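Local coordinates for SnoaL-like domain-containing protein (Burkholderia thailandensis E264, PDB 3EC9) that is of unknown function but has an NTF2-like, SnoaL-like fold whose cone-shaped pocket may, as in relatives, bind a small molecule, at residues Arg12-Ala24 and Phe78-Gly92. Residues are numbered along the deposited sequence; the frame is centred on the assembly and turned at random. Where two conformers were deposited one is given.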
ATOM      1  N   ARG B  12     -19.039 -15.348  10.656  0.50 15.80           N
ATOM      2  CA  ARG B  12     -17.937 -15.321   9.724  0.50 12.51           C
ATOM      3  C   ARG B  12     -17.019 -14.123   9.994  0.50 12.66           C
ATOM      4  O   ARG B  12     -17.507 -13.002  10.165  0.50 13.06           O
ATOM      5  CB  ARG B  12     -18.541 -15.223   8.344  0.50 13.69           C
ATOM      6  CG  ARG B  12     -17.603 -15.472   7.219  0.50  6.63           C
ATOM      7  CD  ARG B  12     -18.381 -15.781   5.938  0.50  5.99           C
ATOM      8  NE  ARG B  12     -17.570 -16.404   4.887  0.50  7.82           N
ATOM      9  CZ  ARG B  12     -17.207 -17.691   4.859  0.50  8.76           C
ATOM     10  NH1 ARG B  12     -17.552 -18.526   5.831  0.50 10.27           N
ATOM     11  NH2 ARG B  12     -16.501 -18.140   3.842  0.50  8.49           N
ATOM     12  N   THR B  13     -15.702 -14.335  10.029  1.00 11.98           N
ATOM     13  CA  THR B  13     -14.819 -13.301  10.491  1.00 11.16           C
ATOM     14  C   THR B  13     -14.612 -12.296   9.366  1.00 11.41           C
ATOM     15  O   THR B  13     -14.794 -12.605   8.187  1.00 11.03           O
ATOM     16  CB  THR B  13     -13.468 -13.830  10.893  1.00 12.89           C
ATOM     17  OG1 THR B  13     -12.812 -14.350   9.729  1.00 13.90           O
ATOM     18  CG2 THR B  13     -13.586 -14.969  12.011  1.00 11.82           C
ATOM     19  N   PRO B  14     -14.198 -11.074   9.723  1.00 11.15           N
ATOM     20  CA  PRO B  14     -13.751 -10.164   8.647  1.00 10.72           C
ATOM     21  C   PRO B  14     -12.757 -10.722   7.650  1.00 10.44           C
ATOM     22  O   PRO B  14     -12.851 -10.464   6.447  1.00  9.95           O
ATOM     23  CB  PRO B  14     -13.154  -8.979   9.440  1.00 10.50           C
ATOM     24  CG  PRO B  14     -14.012  -8.939  10.728  1.00 13.20           C
ATOM     25  CD  PRO B  14     -14.221 -10.415  11.050  1.00 13.57           C
ATOM     26  N   TYR B  15     -11.765 -11.479   8.136  1.00 10.03           N
ATOM     27  CA  TYR B  15     -10.817 -12.133   7.251  1.00 10.77           C
ATOM     28  C   TYR B  15     -11.537 -12.994   6.186  1.00  9.46           C
ATOM     29  O   TYR B  15     -11.224 -12.965   4.993  1.00 10.88           O
ATOM     30  CB  TYR B  15      -9.842 -13.001   8.092  1.00  9.92           C
ATOM     31  CG  TYR B  15      -8.822 -13.820   7.314  1.00 10.89           C
ATOM     32  CD1 TYR B  15      -9.169 -15.034   6.758  1.00  8.48           C
ATOM     33  CD2 TYR B  15      -7.509 -13.371   7.157  1.00 11.51           C
ATOM     34  CE1 TYR B  15      -8.277 -15.801   6.049  1.00 11.39           C
ATOM     35  CE2 TYR B  15      -6.590 -14.127   6.456  1.00 11.85           C
ATOM     36  CZ  TYR B  15      -6.979 -15.343   5.888  1.00 12.60           C
ATOM     37  OH  TYR B  15      -6.060 -16.100   5.163  1.00 14.19           O
ATOM     38  N   GLN B  16     -12.463 -13.827   6.654  1.00 10.42           N
ATOM     39  CA  GLN B  16     -13.222 -14.721   5.758  1.00 10.72           C
ATOM     40  C   GLN B  16     -14.072 -13.951   4.765  1.00 10.73           C
ATOM     41  O   GLN B  16     -14.136 -14.284   3.564  1.00 11.15           O
ATOM     42  CB  GLN B  16     -14.077 -15.653   6.602  1.00 11.69           C
ATOM     43  CG  GLN B  16     -13.272 -16.698   7.357  1.00 13.54           C
ATOM     44  CD  GLN B  16     -14.145 -17.557   8.226  1.00 15.63           C
ATOM     45  OE1 GLN B  16     -14.774 -17.045   9.127  1.00 12.14           O
ATOM     46  NE2 GLN B  16     -14.264 -18.854   7.911  1.00 12.13           N
ATOM     47  N   ILE B  17     -14.725 -12.901   5.251  1.00 10.02           N
ATOM     48  CA  ILE B  17     -15.542 -12.041   4.407  1.00  9.48           C
ATOM     49  C   ILE B  17     -14.696 -11.426   3.272  1.00  8.74           C
ATOM     50  O   ILE B  17     -15.093 -11.365   2.114  1.00 11.53           O
ATOM     51  CB  ILE B  17     -16.228 -10.933   5.249  1.00 11.00           C
ATOM     52  CG1 ILE B  17     -17.258 -11.609   6.166  1.00 13.62           C
ATOM     53  CG2 ILE B  17     -16.920  -9.819   4.371  1.00 11.17           C
ATOM     54  CD1 ILE B  17     -17.901 -10.708   7.246  1.00 12.68           C
ATOM     55  N   VAL B  18     -13.506 -10.935   3.623  1.00  9.95           N
ATOM     56  CA  VAL B  18     -12.619 -10.348   2.620  1.00 11.09           C
ATOM     57  C   VAL B  18     -12.055 -11.421   1.702  1.00 11.64           C
ATOM     58  O   VAL B  18     -12.026 -11.248   0.495  1.00 11.60           O
ATOM     59  CB  VAL B  18     -11.494  -9.535   3.306  1.00  9.08           C
ATOM     60  CG1 VAL B  18     -10.376  -9.120   2.301  1.00 10.75           C
ATOM     61  CG2 VAL B  18     -12.103  -8.314   3.993  1.00  9.88           C
ATOM     62  N   ALA B  19     -11.653 -12.576   2.256  1.00 11.29           N
ATOM     63  CA  ALA B  19     -11.274 -13.709   1.414  1.00 11.25           C
ATOM     64  C   ALA B  19     -12.376 -14.079   0.414  1.00  8.97           C
ATOM     65  O   ALA B  19     -12.080 -14.368  -0.763  1.00 11.89           O
ATOM     66  CB  ALA B  19     -10.903 -14.930   2.279  1.00  9.66           C
ATOM     67  N   ASP B  20     -13.628 -14.109   0.877  1.00 11.15           N
ATOM     68  CA  ASP B  20     -14.764 -14.388  -0.042  1.00 10.95           C
ATOM     69  C   ASP B  20     -14.841 -13.369  -1.188  1.00 12.71           C
ATOM     70  O   ASP B  20     -15.088 -13.711  -2.352  1.00 11.34           O
ATOM     71  CB  ASP B  20     -16.078 -14.325   0.699  1.00 12.26           C
ATOM     72  CG  ASP B  20     -16.315 -15.515   1.592  1.00 14.43           C
ATOM     73  OD1 ASP B  20     -15.648 -16.561   1.458  1.00 13.45           O
ATOM     74  OD2 ASP B  20     -17.236 -15.401   2.418  1.00 19.10           O
ATOM     75  N   HIS B  21     -14.655 -12.089  -0.841  1.00 10.56           N
ATOM     76  CA  HIS B  21     -14.580 -11.040  -1.864  1.00 10.50           C
ATOM     77  C   HIS B  21     -13.508 -11.343  -2.916  1.00 12.59           C
ATOM     78  O   HIS B  21     -13.761 -11.282  -4.106  1.00 13.26           O
ATOM     79  CB  HIS B  21     -14.341  -9.623  -1.300  1.00 10.57           C
ATOM     80  CG  HIS B  21     -14.047  -8.644  -2.367  1.00 10.47           C
ATOM     81  ND1 HIS B  21     -15.038  -8.016  -3.087  1.00 13.28           N
ATOM     82  CD2 HIS B  21     -12.874  -8.270  -2.933  1.00 12.62           C
ATOM     83  CE1 HIS B  21     -14.485  -7.289  -4.040  1.00 12.93           C
ATOM     84  NE2 HIS B  21     -13.176  -7.411  -3.958  1.00 11.87           N
ATOM     85  N   TYR B  22     -12.302 -11.651  -2.464  1.00 13.01           N
ATOM     86  CA  TYR B  22     -11.197 -11.875  -3.384  1.00 13.80           C
ATOM     87  C   TYR B  22     -11.451 -13.065  -4.306  1.00 13.89           C
ATOM     88  O   TYR B  22     -11.161 -13.003  -5.489  1.00 14.19           O
ATOM     89  CB  TYR B  22      -9.900 -12.095  -2.630  1.00 13.17           C
ATOM     90  CG  TYR B  22      -9.210 -10.813  -2.181  1.00 10.33           C
ATOM     91  CD1 TYR B  22      -8.882  -9.791  -3.075  1.00 10.92           C
ATOM     92  CD2 TYR B  22      -8.828 -10.650  -0.859  1.00 11.27           C
ATOM     93  CE1 TYR B  22      -8.204  -8.596  -2.644  1.00 10.66           C
ATOM     94  CE2 TYR B  22      -8.189  -9.488  -0.416  1.00  9.38           C
ATOM     95  CZ  TYR B  22      -7.862  -8.490  -1.312  1.00  7.32           C
ATOM     96  OH  TYR B  22      -7.181  -7.402  -0.841  1.00  9.94           O
ATOM     97  N   ALA B  23     -12.050 -14.108  -3.742  1.00 11.29           N
ATOM     98  CA  ALA B  23     -12.384 -15.278  -4.522  1.00 12.12           C
ATOM     99  C   ALA B  23     -13.391 -14.919  -5.622  1.00 12.42           C
ATOM    100  O   ALA B  23     -13.245 -15.352  -6.765  1.00 13.24           O
ATOM    101  CB  ALA B  23     -12.912 -16.397  -3.610  1.00 11.80           C
ATOM    102  N   ALA B  24     -14.427 -14.168  -5.262  1.00 12.26           N
ATOM    103  CA  ALA B  24     -15.463 -13.724  -6.203  1.00 12.90           C
ATOM    104  C   ALA B  24     -14.869 -12.843  -7.267  1.00 16.05           C
ATOM    105  O   ALA B  24     -15.234 -12.929  -8.437  1.00 14.46           O
ATOM    106  CB  ALA B  24     -16.586 -12.995  -5.462  1.00 13.80           C
ATOM    107  N   PHE B  78      -5.653  -9.241 -10.472  1.00 14.83           N
ATOM    108  CA  PHE B  78      -5.069  -9.171  -9.139  1.00 11.87           C
ATOM    109  C   PHE B  78      -4.776 -10.579  -8.690  1.00 14.12           C
ATOM    110  O   PHE B  78      -5.644 -11.446  -8.785  1.00 14.29           O
ATOM    111  CB  PHE B  78      -5.999  -8.506  -8.123  1.00 10.87           C
ATOM    112  CG  PHE B  78      -5.482  -8.575  -6.731  1.00 10.18           C
ATOM    113  CD1 PHE B  78      -4.309  -7.919  -6.382  1.00 11.30           C
ATOM    114  CD2 PHE B  78      -6.145  -9.318  -5.779  1.00 12.10           C
ATOM    115  CE1 PHE B  78      -3.817  -8.004  -5.096  1.00 14.36           C
ATOM    116  CE2 PHE B  78      -5.656  -9.402  -4.505  1.00 11.96           C
ATOM    117  CZ  PHE B  78      -4.477  -8.733  -4.170  1.00 13.01           C
ATOM    118  N   LYS B  79      -3.552 -10.774  -8.237  1.00  9.02           N
ATOM    119  CA  LYS B  79      -3.120 -12.048  -7.689  1.00 12.70           C
ATOM    120  C   LYS B  79      -2.801 -11.832  -6.214  1.00 12.66           C
ATOM    121  O   LYS B  79      -1.890 -11.111  -5.863  1.00 13.08           O
ATOM    122  CB  LYS B  79      -1.909 -12.610  -8.451  1.00 15.23           C
ATOM    123  CG  LYS B  79      -2.186 -12.949  -9.919  1.00 25.59           C
ATOM    124  N   LEU B  80      -3.570 -12.468  -5.338  1.00 10.93           N
ATOM    125  CA  LEU B  80      -3.379 -12.377  -3.911  1.00 10.57           C
ATOM    126  C   LEU B  80      -2.213 -13.230  -3.443  1.00 11.58           C
ATOM    127  O   LEU B  80      -2.187 -14.434  -3.726  1.00 12.69           O
ATOM    128  CB  LEU B  80      -4.639 -12.848  -3.205  1.00  9.46           C
ATOM    129  CG  LEU B  80      -4.739 -12.649  -1.690  1.00 10.46           C
ATOM    130  CD1 LEU B  80      -4.724 -11.173  -1.265  1.00 12.77           C
ATOM    131  CD2 LEU B  80      -5.966 -13.379  -1.097  1.00 11.49           C
ATOM    132  N   ASP B  81      -1.281 -12.592  -2.730  0.50  9.96           N
ATOM    133  CA  ASP B  81      -0.080 -13.232  -2.221  0.50  9.06           C
ATOM    134  C   ASP B  81      -0.149 -13.468  -0.702  0.50 10.29           C
ATOM    135  O   ASP B  81       0.334 -14.486  -0.208  0.50 12.78           O
ATOM    136  CB  ASP B  81       1.169 -12.405  -2.581  0.50  8.91           C
ATOM    137  CG  ASP B  81       1.517 -12.445  -4.082  0.50 16.12           C
ATOM    138  OD1 ASP B  81       1.264 -13.461  -4.770  0.50 14.17           O
ATOM    139  OD2 ASP B  81       2.062 -11.437  -4.576  0.50 12.07           O
ATOM    140  N   ALA B  82      -0.749 -12.531   0.020  1.00  9.47           N
ATOM    141  CA  ALA B  82      -0.841 -12.568   1.499  1.00  9.60           C
ATOM    142  C   ALA B  82      -2.108 -11.954   1.951  1.00  9.75           C
ATOM    143  O   ALA B  82      -2.639 -11.101   1.287  1.00 10.97           O
ATOM    144  CB  ALA B  82       0.334 -11.909   2.185  1.00 10.11           C
ATOM    145  N   LEU B  83      -2.609 -12.411   3.093  1.00  9.26           N
ATOM    146  CA  LEU B  83      -3.812 -11.827   3.662  1.00  9.90           C
ATOM    147  C   LEU B  83      -3.612 -11.782   5.170  1.00 11.61           C
ATOM    148  O   LEU B  83      -3.468 -12.811   5.822  1.00 10.96           O
ATOM    149  CB  LEU B  83      -5.063 -12.604   3.278  1.00 10.20           C
ATOM    150  CG  LEU B  83      -6.405 -11.917   3.569  1.00  9.22           C
ATOM    151  CD1 LEU B  83      -6.528 -10.611   2.773  1.00 11.14           C
ATOM    152  CD2 LEU B  83      -7.561 -12.889   3.261  1.00 13.76           C
ATOM    153  N   HIS B  84      -3.560 -10.565   5.714  1.00 10.38           N
ATOM    154  CA  HIS B  84      -3.167 -10.367   7.091  1.00 12.10           C
ATOM    155  C   HIS B  84      -4.383 -10.027   7.917  1.00 13.39           C
ATOM    156  O   HIS B  84      -5.108  -9.081   7.614  1.00 10.81           O
ATOM    157  CB  HIS B  84      -2.120  -9.262   7.225  1.00  9.81           C
ATOM    158  CG  HIS B  84      -0.901  -9.470   6.379  1.00 12.52           C
ATOM    159  ND1 HIS B  84      -0.056 -10.555   6.530  1.00 15.00           N
ATOM    160  CD2 HIS B  84      -0.468  -8.797   5.290  1.00 14.52           C
ATOM    161  CE1 HIS B  84       0.889 -10.482   5.599  1.00 12.49           C
ATOM    162  NE2 HIS B  84       0.668  -9.417   4.844  1.00 14.21           N
ATOM    163  N   ASP B  85      -4.603 -10.817   8.962  1.00 11.29           N
ATOM    164  CA  ASP B  85      -5.780 -10.709   9.817  1.00 10.50           C
ATOM    165  C   ASP B  85      -5.454  -9.797  10.993  1.00 12.59           C
ATOM    166  O   ASP B  85      -4.805 -10.229  11.932  1.00 11.83           O
ATOM    167  CB  ASP B  85      -6.155 -12.140  10.299  1.00 12.24           C
ATOM    168  CG  ASP B  85      -7.480 -12.198  11.031  1.00 17.44           C
ATOM    169  OD1 ASP B  85      -8.019 -11.152  11.394  1.00 16.42           O
ATOM    170  OD2 ASP B  85      -7.995 -13.332  11.275  1.00 15.22           O
ATOM    171  N   ALA B  86      -5.955  -8.550  10.973  1.00 11.96           N
ATOM    172  CA  ALA B  86      -5.817  -7.612  12.104  1.00 11.66           C
ATOM    173  C   ALA B  86      -7.205  -7.386  12.748  1.00 12.54           C
ATOM    174  O   ALA B  86      -7.562  -6.286  13.204  1.00 13.90           O
ATOM    175  CB  ALA B  86      -5.188  -6.275  11.609  1.00 10.27           C
ATOM    176  N   GLY B  87      -8.028  -8.420  12.757  1.00 12.74           N
ATOM    177  CA  GLY B  87      -9.289  -8.371  13.498  1.00 12.06           C
ATOM    178  C   GLY B  87     -10.405  -7.779  12.666  1.00 11.39           C
ATOM    179  O   GLY B  87     -10.847  -8.387  11.679  1.00 11.62           O
ATOM    180  N   ASP B  88     -10.809  -6.559  12.985  1.00 11.83           N
ATOM    181  CA  ASP B  88     -11.814  -5.882  12.178  1.00 13.73           C
ATOM    182  C   ASP B  88     -11.226  -5.305  10.912  1.00 13.34           C
ATOM    183  O   ASP B  88     -11.964  -4.975   9.979  1.00 12.76           O
ATOM    184  CB  ASP B  88     -12.475  -4.763  12.959  1.00 14.10           C
ATOM    185  CG  ASP B  88     -13.304  -5.285  14.136  1.00 22.40           C
ATOM    186  OD1 ASP B  88     -13.767  -6.444  14.062  1.00 24.43           O
ATOM    187  OD2 ASP B  88     -13.449  -4.520  15.118  1.00 37.05           O
ATOM    188  N   THR B  89      -9.904  -5.152  10.893  0.50 12.15           N
ATOM    189  CA  THR B  89      -9.198  -4.748   9.678  0.50 12.03           C
ATOM    190  C   THR B  89      -8.508  -5.977   9.092  0.50  9.76           C
ATOM    191  O   THR B  89      -8.094  -6.905   9.819  0.50  8.71           O
ATOM    192  CB  THR B  89      -8.167  -3.597   9.930  0.50 11.31           C
ATOM    193  OG1 THR B  89      -7.428  -3.300   8.731  0.50 22.55           O
ATOM    194  CG2 THR B  89      -7.210  -3.979  10.992  0.50 12.43           C
ATOM    195  N   VAL B  90      -8.412  -5.989   7.767  1.00 10.40           N
ATOM    196  CA  VAL B  90      -7.786  -7.102   7.057  1.00  9.04           C
ATOM    197  C   VAL B  90      -6.937  -6.441   5.966  1.00 10.32           C
ATOM    198  O   VAL B  90      -7.411  -5.478   5.369  1.00 10.44           O
ATOM    199  CB  VAL B  90      -8.820  -8.007   6.420  1.00 10.28           C
ATOM    200  CG1 VAL B  90      -8.157  -9.228   5.689  1.00 10.86           C
ATOM    201  CG2 VAL B  90      -9.839  -8.461   7.489  1.00 12.74           C
ATOM    202  N   ILE B  91      -5.710  -6.923   5.723  1.00  8.96           N
ATOM    203  CA  ILE B  91      -4.848  -6.314   4.699  1.00  7.60           C
ATOM    204  C   ILE B  91      -4.461  -7.384   3.675  1.00 11.06           C
ATOM    205  O   ILE B  91      -3.782  -8.365   4.001  1.00 10.86           O
ATOM    206  CB  ILE B  91      -3.567  -5.651   5.321  1.00  9.87           C
ATOM    207  CG1 ILE B  91      -3.984  -4.595   6.358  1.00 11.39           C
ATOM    208  CG2 ILE B  91      -2.659  -5.041   4.245  1.00  9.40           C
ATOM    209  CD1 ILE B  91      -4.295  -5.108   7.786  1.00 11.48           C
ATOM    210  N   GLY B  92      -4.872  -7.163   2.426  1.00  9.01           N
ATOM    211  CA  GLY B  92      -4.498  -8.038   1.309  1.00  9.11           C
ATOM    212  C   GLY B  92      -3.245  -7.487   0.634  1.00  9.46           C
ATOM    213  O   GLY B  92      -3.058  -6.259   0.591  1.00 11.02           O
TER
HETATM  214  O   HOH W   1     -10.394 -14.307  11.349  1.00 24.95           O
HETATM  215  O   HOH W   2     -10.782 -11.064  11.062  1.00 14.22           O
HETATM  216  O   HOH W   3      -3.517 -15.803   5.545  1.00 23.19           O
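Tyr15 and Asp85 are joined through water: no direct hydrogen bond crosses between 12-24 and 78-92, but three waters bridge them. One accepts from Tyr15 N and donates to both Asp85 OD1 and Gly87 O; a second donates to Asp85 OD2, 2.6 Å from the water, and also bonds Thr13 OG1; a third links Tyr15 OH to Leu83 O. The first two lie at the start of helix 14-26, where Thr13 is the N-cap and forms a capping box with Gln16. Asp85 OD1 also takes Gly87 N in an Asx turn (3.1 Å), holding the carboxylate at the type II' turn.

Beneath these waters the contact is apolar. Leu83 divides its branches: CD2 makes a CH-pi contact over one face of the Tyr15 ring, 3.8 Å from the centroid, while CD1 meets the Tyr22 ring at its edge and touches Val18 CG1. With CG anti to the backbone N (chi1 177°), the Tyr15 ring also sets its edge against Leu83 O, in plane (CE2 to O 3.4 Å). Val18 and Val90 meet tip to tip, and Pro14 CB packs on Val90 CG2 at 3.9 Å. Leu80 CD1 covers a face of Tyr22; Phe78 lies beside that ring, planes 30° apart but barely overlapping (CE1 of Tyr22 to CE2 of Phe78, 3.3 Å).

Tyr22 OH passes Gly92 CA at 3.5 Å and bonds His113 and Trp115 of strand 106-118. The helix thus packs along the hairpin, at 153° to strand 78-86, on the concave side of the NTF2-like sheet, through largely apolar contact, buried around Val18, Tyr22 and Val90, and water bridges whose polar fit probably tolerates small shifts.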